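Local coordinates for DNA replication regulator protein HobA (Helicobacter pylori, PDB 2UVP), which is required for the initiation of DNA replication and increases the binding of DnaA to the oriC region, at residues A[30-35]-A[166-171]; A[57-62]-A[90-95]; A[64-69]-A[160-165]; A[117-122]-A[140-145]. One frame throughout, in Å; residues are numbered along the deposited sequence.

Contact 1 of 4, residues A[30-35]-A[166-171]; sequences GWLELE and LQLFKL
Gln167 reaches out from helix 161-180 to meet Trp31 and Leu32 in the loop that follows helix 10-28. Its CB leaves the helix toward that loop, with CG anti to the backbone N (chi1 -170°), and the chain stays extended beyond CG. At the tip, CD lies 3.5 Å from Trp31 NE1. OE1 accepts a hydrogen bond from Trp31 NE1 at 2.8 Å with an N-H...O angle of 160°; the oxygen sits at the ring edge close to the indole plane, whereas NE1 stands above the plane of the amide, which is turned 85° from the ring. NE2 packs against Leu32 CD2 at 3.7 Å and donates a hydrogen bond to a water, so the amide holds the loop directly at the indole N-H and, through the water, at the backbone N-H of Leu32. Further along the helix, Leu168 CD2 touches both Trp31 CH2 and Leu32 CD1, each at 4.0 Å, while Leu32 CD2 meets Leu171 CD2. The indole also receives a cation-pi contact from Lys164 on the same helix. Leu32 and Leu171 both rest on Tyr39, which ties this buried junction to helix 39-51.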
# COMPACT_ATOMS: atom_id res chain seq x y z
N GLY A 30 14.61 33.21 -3.34
CA GLY A 30 15.35 33.33 -4.60
C GLY A 30 16.48 32.31 -4.76
O GLY A 30 17.30 32.44 -5.66
N TRP A 31 16.47 31.26 -3.94
CA TRP A 31 17.54 30.28 -3.91
C TRP A 31 17.77 29.65 -5.29
O TRP A 31 18.91 29.36 -5.66
CB TRP A 31 17.23 29.18 -2.86
CG TRP A 31 16.17 28.22 -3.32
CD1 TRP A 31 14.82 28.39 -3.25
CD2 TRP A 31 16.38 26.95 -3.97
NE1 TRP A 31 14.17 27.30 -3.80
CE2 TRP A 31 15.10 26.40 -4.25
CE3 TRP A 31 17.52 26.21 -4.34
CZ2 TRP A 31 14.93 25.16 -4.87
CZ3 TRP A 31 17.36 24.96 -4.96
CH2 TRP A 31 16.07 24.45 -5.22
N LEU A 32 16.71 29.43 -6.06
CA LEU A 32 16.86 28.72 -7.33
C LEU A 32 17.60 29.55 -8.38
O LEU A 32 18.22 29.00 -9.27
CB LEU A 32 15.51 28.19 -7.83
CG LEU A 32 15.50 27.14 -8.94
CD1 LEU A 32 16.51 26.02 -8.71
CD2 LEU A 32 14.05 26.59 -9.04
N GLU A 33 17.54 30.88 -8.26
CA GLU A 33 18.30 31.79 -9.15
C GLU A 33 19.80 31.61 -8.94
O GLU A 33 20.59 31.88 -9.85
CB GLU A 33 17.92 33.23 -8.85
CG GLU A 33 16.48 33.58 -9.15
CD GLU A 33 16.26 35.07 -9.17
OE1 GLU A 33 16.99 35.75 -9.93
OE2 GLU A 33 15.36 35.57 -8.46
N LEU A 34 20.18 31.17 -7.74
CA LEU A 34 21.58 30.99 -7.36
C LEU A 34 22.03 29.53 -7.44
O LEU A 34 23.20 29.20 -7.15
CB LEU A 34 21.80 31.55 -5.94
CG LEU A 34 21.52 33.03 -5.69
CD1 LEU A 34 21.54 33.32 -4.19
CD2 LEU A 34 22.55 33.91 -6.42
N GLU A 35 21.12 28.63 -7.82
CA GLU A 35 21.44 27.22 -7.82
C GLU A 35 22.32 26.90 -9.01
O GLU A 35 21.97 27.20 -10.16
CB GLU A 35 20.17 26.37 -7.87
CG GLU A 35 20.44 24.87 -7.97
CD GLU A 35 21.30 24.35 -6.82
OE1 GLU A 35 21.09 24.77 -5.65
OE2 GLU A 35 22.20 23.52 -7.09
N LEU A 166 8.93 20.57 -3.69
CA LEU A 166 7.71 20.99 -4.40
C LEU A 166 8.04 21.95 -5.54
O LEU A 166 7.49 21.85 -6.64
CB LEU A 166 6.71 21.65 -3.44
CG LEU A 166 6.17 20.79 -2.31
CD1 LEU A 166 5.11 21.59 -1.59
CD2 LEU A 166 5.56 19.51 -2.86
N GLN A 167 8.94 22.88 -5.24
CA GLN A 167 9.24 23.94 -6.19
C GLN A 167 9.94 23.34 -7.42
O GLN A 167 9.62 23.69 -8.57
CB GLN A 167 10.11 24.98 -5.50
CG GLN A 167 10.27 26.22 -6.36
CD GLN A 167 11.20 27.23 -5.74
OE1 GLN A 167 11.50 27.18 -4.55
NE2 GLN A 167 11.73 28.13 -6.58
N LEU A 168 10.86 22.41 -7.19
CA LEU A 168 11.55 21.75 -8.32
C LEU A 168 10.58 20.88 -9.12
O LEU A 168 10.66 20.82 -10.35
CB LEU A 168 12.71 20.89 -7.83
CG LEU A 168 13.89 21.70 -7.27
CD1 LEU A 168 14.77 20.75 -6.48
CD2 LEU A 168 14.68 22.47 -8.40
N PHE A 169 9.67 20.19 -8.43
CA PHE A 169 8.68 19.44 -9.18
C PHE A 169 7.85 20.34 -10.07
O PHE A 169 7.59 20.05 -11.24
CB PHE A 169 7.72 18.64 -8.29
CG PHE A 169 6.72 17.90 -9.11
CD1 PHE A 169 7.08 16.69 -9.68
CD2 PHE A 169 5.47 18.46 -9.40
CE1 PHE A 169 6.18 15.99 -10.52
CE2 PHE A 169 4.56 17.78 -10.24
CZ PHE A 169 4.93 16.54 -10.80
N LYS A 170 7.40 21.45 -9.51
CA LYS A 170 6.53 22.36 -10.23
C LYS A 170 7.29 22.96 -11.41
O LYS A 170 6.70 23.18 -12.48
CB LYS A 170 5.99 23.43 -9.29
CG LYS A 170 4.89 22.86 -8.33
CD LYS A 170 4.58 23.86 -7.22
CE LYS A 170 3.53 23.30 -6.21
NZ LYS A 170 2.25 22.85 -6.89
N LEU A 171 8.59 23.18 -11.24
CA LEU A 171 9.42 23.64 -12.34
C LEU A 171 9.47 22.56 -13.44
O LEU A 171 9.24 22.85 -14.63
CB LEU A 171 10.84 23.93 -11.86
CG LEU A 171 11.85 24.31 -12.94
CD1 LEU A 171 11.45 25.62 -13.63
CD2 LEU A 171 13.25 24.43 -12.29
O HOH W 1 13.83 30.03 -5.90

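Contact 2 of 4, residues A[57-62]-A[90-95]; sequences LVSADS and DFNASS
Phe91 and Val58 are joined by one backbone bond, Phe91 N to Val58 O at 2.8 Å. Around that bond the side chain of Phe91 finds its first neighbours: its CB lies 3.2 Å from Val58 O and 4.1 Å from Leu57 CB. CG is anti to the backbone N (chi1 -174°), and the far end of the side chain leads away from strand 55-60; Ser59 CB still stands at the ring edge, 3.9 Å from Phe91 CD2. The hydroxyl of Ser59 is engaged by His120 on the next strand. Asn92 follows and sets its amide against the backbone of Ala60, its CG 3.7 Å from Ala60 O.

The second shell fixes the turn that carries both residues. Residues 91-94 form a type I beta turn, in which Phe91 O accepts from both the N and the OG of Ser94. Asp90 OD1 takes the N-H of Ala93 at 3.0 Å from above the carboxylate plane. Beyond, the rings of Phe118 and Tyr97 meet that of Phe91. A parallel bridge between Val58 and Asp90 marks the end of strand 88-90, outermost in this chain's sheet. An Asx motif and a type I turn thus lead the chain out at the C-terminal ends of parallel strands, as in alpha/beta folds.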
# COMPACT_ATOMS: atom_id res chain seq x y z
N LEU A 57 11.13 5.62 -13.83
CA LEU A 57 11.01 4.70 -12.70
C LEU A 57 11.43 5.51 -11.49
O LEU A 57 12.61 5.82 -11.32
CB LEU A 57 11.93 3.47 -12.89
CG LEU A 57 11.36 2.31 -13.74
CD1 LEU A 57 10.94 2.73 -15.12
CD2 LEU A 57 12.42 1.19 -13.77
N VAL A 58 10.45 5.84 -10.66
CA VAL A 58 10.66 6.84 -9.62
C VAL A 58 10.88 6.17 -8.27
O VAL A 58 10.11 5.29 -7.84
CB VAL A 58 9.44 7.84 -9.52
CG1 VAL A 58 9.81 9.02 -8.63
CG2 VAL A 58 9.06 8.38 -10.91
N SER A 59 11.93 6.59 -7.58
CA SER A 59 12.22 6.09 -6.24
C SER A 59 12.58 7.26 -5.32
O SER A 59 12.95 8.35 -5.80
CB SER A 59 13.38 5.07 -6.28
OG SER A 59 14.55 5.64 -6.83
N ALA A 60 12.51 7.01 -4.01
CA ALA A 60 12.86 8.04 -3.00
C ALA A 60 13.29 7.36 -1.73
O ALA A 60 12.87 6.23 -1.44
CB ALA A 60 11.67 8.94 -2.71
N ASP A 61 14.09 8.07 -0.93
CA ASP A 61 14.48 7.57 0.38
C ASP A 61 13.28 7.48 1.34
O ASP A 61 12.18 7.96 1.04
CB ASP A 61 15.69 8.37 0.94
CG ASP A 61 15.34 9.80 1.36
OD1 ASP A 61 14.15 10.12 1.61
OD2 ASP A 61 16.28 10.61 1.49
N SER A 62 13.49 6.83 2.49
CA SER A 62 12.39 6.59 3.43
C SER A 62 11.66 7.89 3.79
O SER A 62 10.42 7.95 3.74
CB SER A 62 12.89 5.81 4.68
OG SER A 62 14.14 6.32 5.15
N ASP A 90 6.15 3.59 -9.96
CA ASP A 90 6.63 3.60 -8.59
C ASP A 90 7.68 2.49 -8.44
O ASP A 90 7.35 1.31 -8.30
CB ASP A 90 5.46 3.42 -7.61
CG ASP A 90 5.91 3.40 -6.15
OD1 ASP A 90 7.11 3.23 -5.86
OD2 ASP A 90 5.00 3.54 -5.29
N PHE A 91 8.95 2.88 -8.49
CA PHE A 91 10.03 1.93 -8.41
C PHE A 91 10.21 1.37 -6.99
O PHE A 91 10.50 0.18 -6.84
CB PHE A 91 11.33 2.56 -8.95
CG PHE A 91 12.49 1.60 -9.05
CD1 PHE A 91 12.35 0.35 -9.64
CD2 PHE A 91 13.76 1.98 -8.61
CE1 PHE A 91 13.43 -0.53 -9.74
CE2 PHE A 91 14.85 1.11 -8.71
CZ PHE A 91 14.68 -0.15 -9.28
N ASN A 92 10.00 2.21 -5.97
CA ASN A 92 10.06 1.74 -4.57
C ASN A 92 9.18 0.53 -4.39
O ASN A 92 9.53 -0.37 -3.64
CB ASN A 92 9.55 2.79 -3.56
CG ASN A 92 10.63 3.79 -3.10
OD1 ASN A 92 10.54 4.36 -2.00
ND2 ASN A 92 11.60 4.02 -3.92
N ALA A 93 8.02 0.53 -5.07
CA ALA A 93 6.99 -0.46 -4.81
C ALA A 93 7.16 -1.70 -5.69
O ALA A 93 6.45 -2.69 -5.53
CB ALA A 93 5.62 0.13 -5.03
N SER A 94 8.08 -1.64 -6.63
CA SER A 94 8.12 -2.73 -7.61
C SER A 94 8.92 -3.92 -7.10
O SER A 94 9.76 -3.80 -6.21
CB SER A 94 8.66 -2.24 -8.94
OG SER A 94 10.06 -2.27 -8.94
N SER A 95 8.66 -5.09 -7.67
CA SER A 95 9.36 -6.30 -7.28
C SER A 95 10.83 -6.25 -7.72
O SER A 95 11.62 -7.09 -7.31
CB SER A 95 8.66 -7.52 -7.89
OG SER A 95 7.29 -7.57 -7.48

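Contact 3 of 4, residues A[64-69]-A[160-165]; sequences RHWFLN and LLDYKL
Leu165 CB sits over one face of the Phe67 ring, offset toward the rim, 3.9 Å from the ring centroid and 14° off the ring normal, a CH-pi contact. The two side chains run obliquely to one another. At the far end of the ring, Phe67 CZ comes 3.3 Å from Leu165 O. The leucine then divides its branches: CD2 stays near Phe67 CE2, and CD1 turns to Trp66 CZ2 and to Arg64 CG, the latter 3.8 Å away.

The Arg64 chain, bent at chi2 and chi3, crosses both Leu161 and Leu165 at about a right angle; its NH1 lies 3.5 Å from Leu161 CD2. Asp162 OD1 stands at the indole edge of Trp66, 3.7 Å from CZ2, the carboxylate plane steeply inclined to the ring. The short segments themselves run nearly parallel, their axes 11.6 Å apart, a separation spanned by these large side chains.

No direct hydrogen bond joins the helices here. Instead one water accepts from Trp66 NE1 and, weakly, from Arg64 NH1, and donates to Asp162 OD1. Arg64 NE makes a salt bridge to Asp61 OD1, while Asp162 OD2 makes a salt bridge to a basic side chain and a hydrogen bond to an aromatic one, both of another protein chain in the assembly. The contact thus combines an apolar centre with a water-mediated polar margin, where Arg64 NH1 and Asp162 OD1, 4.7 Å apart, are not in contact but probably attract each other electrostatically.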
# COMPACT_ATOMS: atom_id res chain seq x y z
N ARG A 64 11.24 10.48 2.19
CA ARG A 64 10.61 11.16 1.04
C ARG A 64 9.55 10.34 0.33
O ARG A 64 9.15 10.68 -0.81
CB ARG A 64 11.68 11.65 0.06
CG ARG A 64 12.02 13.16 0.20
CD ARG A 64 12.35 13.54 1.63
NE ARG A 64 13.62 12.93 2.04
CZ ARG A 64 14.42 13.43 2.98
NH1 ARG A 64 14.10 14.55 3.63
NH2 ARG A 64 15.55 12.80 3.26
N HIS A 65 9.05 9.29 0.98
CA HIS A 65 7.94 8.53 0.38
C HIS A 65 6.77 9.45 0.05
O HIS A 65 6.12 9.26 -0.98
CB HIS A 65 7.46 7.39 1.28
CG HIS A 65 8.44 6.27 1.40
ND1 HIS A 65 8.15 5.12 2.11
CD2 HIS A 65 9.67 6.09 0.88
CE1 HIS A 65 9.18 4.29 2.05
NE2 HIS A 65 10.12 4.85 1.30
N TRP A 66 6.50 10.45 0.90
CA TRP A 66 5.42 11.40 0.58
C TRP A 66 5.67 12.09 -0.77
O TRP A 66 4.74 12.37 -1.52
CB TRP A 66 5.25 12.45 1.69
CG TRP A 66 6.46 13.35 1.85
CD1 TRP A 66 7.53 13.13 2.65
CD2 TRP A 66 6.70 14.58 1.17
NE1 TRP A 66 8.43 14.17 2.54
CE2 TRP A 66 7.94 15.08 1.64
CE3 TRP A 66 5.98 15.33 0.22
CZ2 TRP A 66 8.49 16.29 1.17
CZ3 TRP A 66 6.53 16.55 -0.24
CH2 TRP A 66 7.77 17.01 0.25
N PHE A 67 6.94 12.34 -1.10
CA PHE A 67 7.26 13.10 -2.31
C PHE A 67 7.19 12.20 -3.54
O PHE A 67 6.79 12.62 -4.62
CB PHE A 67 8.60 13.81 -2.18
CG PHE A 67 8.93 14.71 -3.35
CD1 PHE A 67 8.11 15.80 -3.67
CD2 PHE A 67 10.05 14.44 -4.14
CE1 PHE A 67 8.44 16.66 -4.75
CE2 PHE A 67 10.37 15.28 -5.24
CZ PHE A 67 9.54 16.39 -5.54
N LEU A 68 7.57 10.93 -3.36
CA LEU A 68 7.32 9.90 -4.39
C LEU A 68 5.82 9.91 -4.74
O LEU A 68 5.45 9.99 -5.91
CB LEU A 68 7.73 8.52 -3.85
CG LEU A 68 8.20 7.40 -4.79
CD1 LEU A 68 8.01 6.04 -4.14
CD2 LEU A 68 7.73 7.42 -6.21
N ASN A 69 4.97 9.84 -3.72
CA ASN A 69 3.52 9.87 -3.90
C ASN A 69 3.08 11.14 -4.64
O ASN A 69 2.27 11.08 -5.58
CB ASN A 69 2.89 9.76 -2.50
CG ASN A 69 1.38 9.65 -2.53
OD1 ASN A 69 0.70 10.27 -3.34
ND2 ASN A 69 0.83 8.88 -1.57
N LEU A 160 14.27 24.14 4.78
CA LEU A 160 13.32 24.44 3.69
C LEU A 160 13.27 23.39 2.58
O LEU A 160 12.57 23.58 1.58
CB LEU A 160 13.55 25.86 3.12
CG LEU A 160 13.45 26.99 4.15
CD1 LEU A 160 13.78 28.32 3.45
CD2 LEU A 160 12.06 27.09 4.79
N LEU A 161 13.98 22.27 2.79
CA LEU A 161 14.05 21.20 1.80
C LEU A 161 12.69 20.82 1.23
O LEU A 161 12.53 20.69 0.02
CB LEU A 161 14.75 19.97 2.37
CG LEU A 161 14.79 18.80 1.37
CD1 LEU A 161 15.69 19.14 0.15
CD2 LEU A 161 15.25 17.53 2.09
N ASP A 162 11.72 20.60 2.12
CA ASP A 162 10.41 20.10 1.66
C ASP A 162 9.77 21.08 0.65
O ASP A 162 9.22 20.65 -0.36
CB ASP A 162 9.49 19.86 2.86
CG ASP A 162 10.01 18.75 3.77
OD1 ASP A 162 10.90 17.97 3.34
OD2 ASP A 162 9.53 18.66 4.92
N TYR A 163 9.85 22.38 0.91
CA TYR A 163 9.35 23.36 -0.05
C TYR A 163 10.12 23.32 -1.37
O TYR A 163 9.52 23.43 -2.46
CB TYR A 163 9.50 24.77 0.53
CG TYR A 163 8.80 25.03 1.85
CD1 TYR A 163 7.44 25.31 1.89
CD2 TYR A 163 9.52 25.07 3.04
CE1 TYR A 163 6.79 25.61 3.10
CE2 TYR A 163 8.89 25.37 4.26
CZ TYR A 163 7.52 25.63 4.27
OH TYR A 163 6.92 25.97 5.47
N LYS A 164 11.44 23.17 -1.29
CA LYS A 164 12.28 23.15 -2.49
C LYS A 164 11.94 21.96 -3.36
O LYS A 164 11.93 22.06 -4.59
CB LYS A 164 13.76 23.12 -2.09
CG LYS A 164 14.19 24.43 -1.38
CD LYS A 164 15.72 24.50 -1.11
CE LYS A 164 15.98 25.82 -0.34
NZ LYS A 164 17.40 25.98 0.04
N LEU A 165 11.63 20.84 -2.73
CA LEU A 165 11.20 19.67 -3.51
C LEU A 165 9.93 19.99 -4.33
O LEU A 165 9.88 19.69 -5.51
CB LEU A 165 11.00 18.45 -2.60
CG LEU A 165 12.29 17.85 -2.00
CD1 LEU A 165 11.95 16.79 -0.98
CD2 LEU A 165 13.19 17.28 -3.11
O HOH W 2 10.87 15.19 4.07

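Contact 4 of 4, residues A[117-122]-A[140-145]; sequences MFWHVG and FLWLFE
Trp119 takes the edge of Phe140 on one face: Phe140 CD1 lies 3.5 Å above the indole plane, over its centre, in an edge-to-face pair with planes at 51°. Trp142 completes the cluster. Its ring receives Trp119 NE1 over one face, near the rim and 3.4 Å from Trp142 CE2, while its own NE1 sits above the centre of the Phe140 ring. At the edges, Trp142 CH2 lies in the Trp119 plane and Phe140 CD2 in that of Trp142.

Val121 CG2 extends this face, 4.2 Å from Trp142 CE3. On the other face of the sheet, Leu141 CD2 packs on His120 CB. Leu143 CD2 meets the edge of the His120 imidazole. Four backbone bonds link the strands, from Phe140 N to Phe118 O at 2.7 Å through to Gly122 N to Trp142 O at 2.9 Å. Past the strand ends, the Phe144 ring lies against Gly122 CA. The parallel strands are joined through helix 127-133 as a beta-alpha-beta unit, and the aromatic cluster packs against helices 39-51 and 161-180, as in a layered alpha/beta fold.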
# COMPACT_ATOMS: atom_id res chain seq x y z
N MET A 117 14.19 5.26 -17.38
CA MET A 117 15.10 6.24 -16.79
C MET A 117 14.78 6.25 -15.31
O MET A 117 13.59 6.26 -14.95
CB MET A 117 14.90 7.63 -17.41
CG MET A 117 15.60 8.74 -16.63
SD MET A 117 15.33 10.41 -17.27
CE MET A 117 16.49 10.43 -18.63
N PHE A 118 15.81 6.21 -14.47
CA PHE A 118 15.62 6.21 -13.02
C PHE A 118 15.55 7.63 -12.52
O PHE A 118 16.46 8.42 -12.78
CB PHE A 118 16.76 5.50 -12.30
CG PHE A 118 16.83 4.04 -12.59
CD1 PHE A 118 15.87 3.17 -12.09
CD2 PHE A 118 17.88 3.54 -13.35
CE1 PHE A 118 15.95 1.79 -12.36
CE2 PHE A 118 17.97 2.16 -13.62
CZ PHE A 118 17.01 1.29 -13.13
N TRP A 119 14.49 7.95 -11.79
CA TRP A 119 14.40 9.28 -11.15
C TRP A 119 14.42 9.02 -9.67
O TRP A 119 13.48 8.44 -9.12
CB TRP A 119 13.10 9.94 -11.55
CG TRP A 119 12.82 11.30 -10.96
CD1 TRP A 119 13.56 11.99 -10.02
CD2 TRP A 119 11.70 12.12 -11.27
NE1 TRP A 119 12.94 13.20 -9.74
CE2 TRP A 119 11.80 13.30 -10.49
CE3 TRP A 119 10.60 11.96 -12.13
CZ2 TRP A 119 10.86 14.33 -10.57
CZ3 TRP A 119 9.68 12.98 -12.22
CH2 TRP A 119 9.81 14.16 -11.44
N HIS A 120 15.51 9.41 -9.01
CA HIS A 120 15.62 9.09 -7.59
C HIS A 120 15.75 10.36 -6.79
O HIS A 120 16.47 11.27 -7.20
CB HIS A 120 16.80 8.16 -7.29
CG HIS A 120 16.98 7.89 -5.84
ND1 HIS A 120 16.17 7.00 -5.14
CD2 HIS A 120 17.79 8.46 -4.91
CE1 HIS A 120 16.53 7.00 -3.87
NE2 HIS A 120 17.48 7.90 -3.70
N VAL A 121 15.07 10.41 -5.65
CA VAL A 121 15.14 11.56 -4.75
C VAL A 121 15.63 11.18 -3.37
O VAL A 121 15.00 10.38 -2.66
CB VAL A 121 13.76 12.25 -4.60
CG1 VAL A 121 13.89 13.50 -3.73
CG2 VAL A 121 13.20 12.57 -5.99
N GLY A 122 16.75 11.77 -2.96
CA GLY A 122 17.18 11.71 -1.59
C GLY A 122 18.35 10.76 -1.39
O GLY A 122 19.13 10.50 -2.33
N PHE A 140 17.74 10.70 -13.54
CA PHE A 140 17.42 12.07 -13.17
C PHE A 140 17.54 12.02 -11.66
O PHE A 140 16.63 11.56 -10.97
CB PHE A 140 15.97 12.33 -13.59
CG PHE A 140 15.47 13.75 -13.41
CD1 PHE A 140 14.10 13.95 -13.18
CD2 PHE A 140 16.29 14.87 -13.57
CE1 PHE A 140 13.54 15.25 -13.07
CE2 PHE A 140 15.75 16.17 -13.47
CZ PHE A 140 14.37 16.36 -13.21
N LEU A 141 18.70 12.45 -11.15
CA LEU A 141 19.03 12.20 -9.76
C LEU A 141 19.03 13.47 -8.94
O LEU A 141 19.75 14.43 -9.25
CB LEU A 141 20.40 11.51 -9.64
CG LEU A 141 20.56 10.20 -10.43
CD1 LEU A 141 21.98 9.61 -10.26
CD2 LEU A 141 19.51 9.18 -10.04
N TRP A 142 18.21 13.46 -7.90
CA TRP A 142 18.10 14.58 -7.00
C TRP A 142 18.70 14.11 -5.71
O TRP A 142 18.05 13.41 -4.93
CB TRP A 142 16.63 14.95 -6.79
CG TRP A 142 15.88 15.39 -8.00
CD1 TRP A 142 16.18 15.19 -9.33
CD2 TRP A 142 14.63 16.09 -7.98
NE1 TRP A 142 15.19 15.74 -10.12
CE2 TRP A 142 14.24 16.31 -9.31
CE3 TRP A 142 13.82 16.58 -6.94
CZ2 TRP A 142 13.05 17.00 -9.65
CZ3 TRP A 142 12.63 17.26 -7.27
CH2 TRP A 142 12.26 17.46 -8.61
N LEU A 143 19.97 14.46 -5.50
CA LEU A 143 20.76 13.82 -4.44
C LEU A 143 21.33 14.82 -3.47
O LEU A 143 21.39 16.02 -3.77
CB LEU A 143 21.94 13.03 -5.05
CG LEU A 143 21.58 11.99 -6.13
CD1 LEU A 143 22.86 11.43 -6.78
CD2 LEU A 143 20.72 10.88 -5.54
N PHE A 144 21.74 14.32 -2.30
CA PHE A 144 22.43 15.15 -1.31
C PHE A 144 23.95 15.22 -1.54
O PHE A 144 24.65 16.04 -0.92
CB PHE A 144 22.10 14.65 0.08
CG PHE A 144 20.62 14.67 0.38
CD1 PHE A 144 19.88 15.83 0.17
CD2 PHE A 144 19.99 13.56 0.91
CE1 PHE A 144 18.51 15.86 0.46
CE2 PHE A 144 18.63 13.58 1.22
CZ PHE A 144 17.89 14.74 0.98
N GLU A 145 24.46 14.36 -2.41
CA GLU A 145 25.84 14.48 -2.92
C GLU A 145 25.94 13.83 -4.29
O GLU A 145 25.22 12.87 -4.57
CB GLU A 145 26.86 13.88 -1.96
CG GLU A 145 26.56 12.47 -1.48
CD GLU A 145 27.55 12.02 -0.40
OE1 GLU A 145 28.77 11.96 -0.70
OE2 GLU A 145 27.11 11.74 0.74
O HOH W 3 21.73 11.37 -1.87

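Contacts 1 and 3 lie on helix 161-180, and contact 4 packs against it. Contacts 1 and 3 have centres 13 Å apart and meet where Trp31 CE2 lies 3.6 Å from Lys164 CG. Contact 4 lies in the adjoining sheet, with Trp142 CH2 3.5 Å from Leu168 CB of contact 1 and Trp142 CZ3 3.6 Å from Phe67 CE2 of contact 3. Contact 2 belongs to the same sheet; it and contact 1 lie on opposite sides of the chain's centre, 23 Å apart between centres. Among the calcium ligands, Glu33 belongs to segment 30-35 but takes no part in its contact, and Glu146 lies about 6 Å from Leu143 between side chains; whether these ions matter physiologically is unknown.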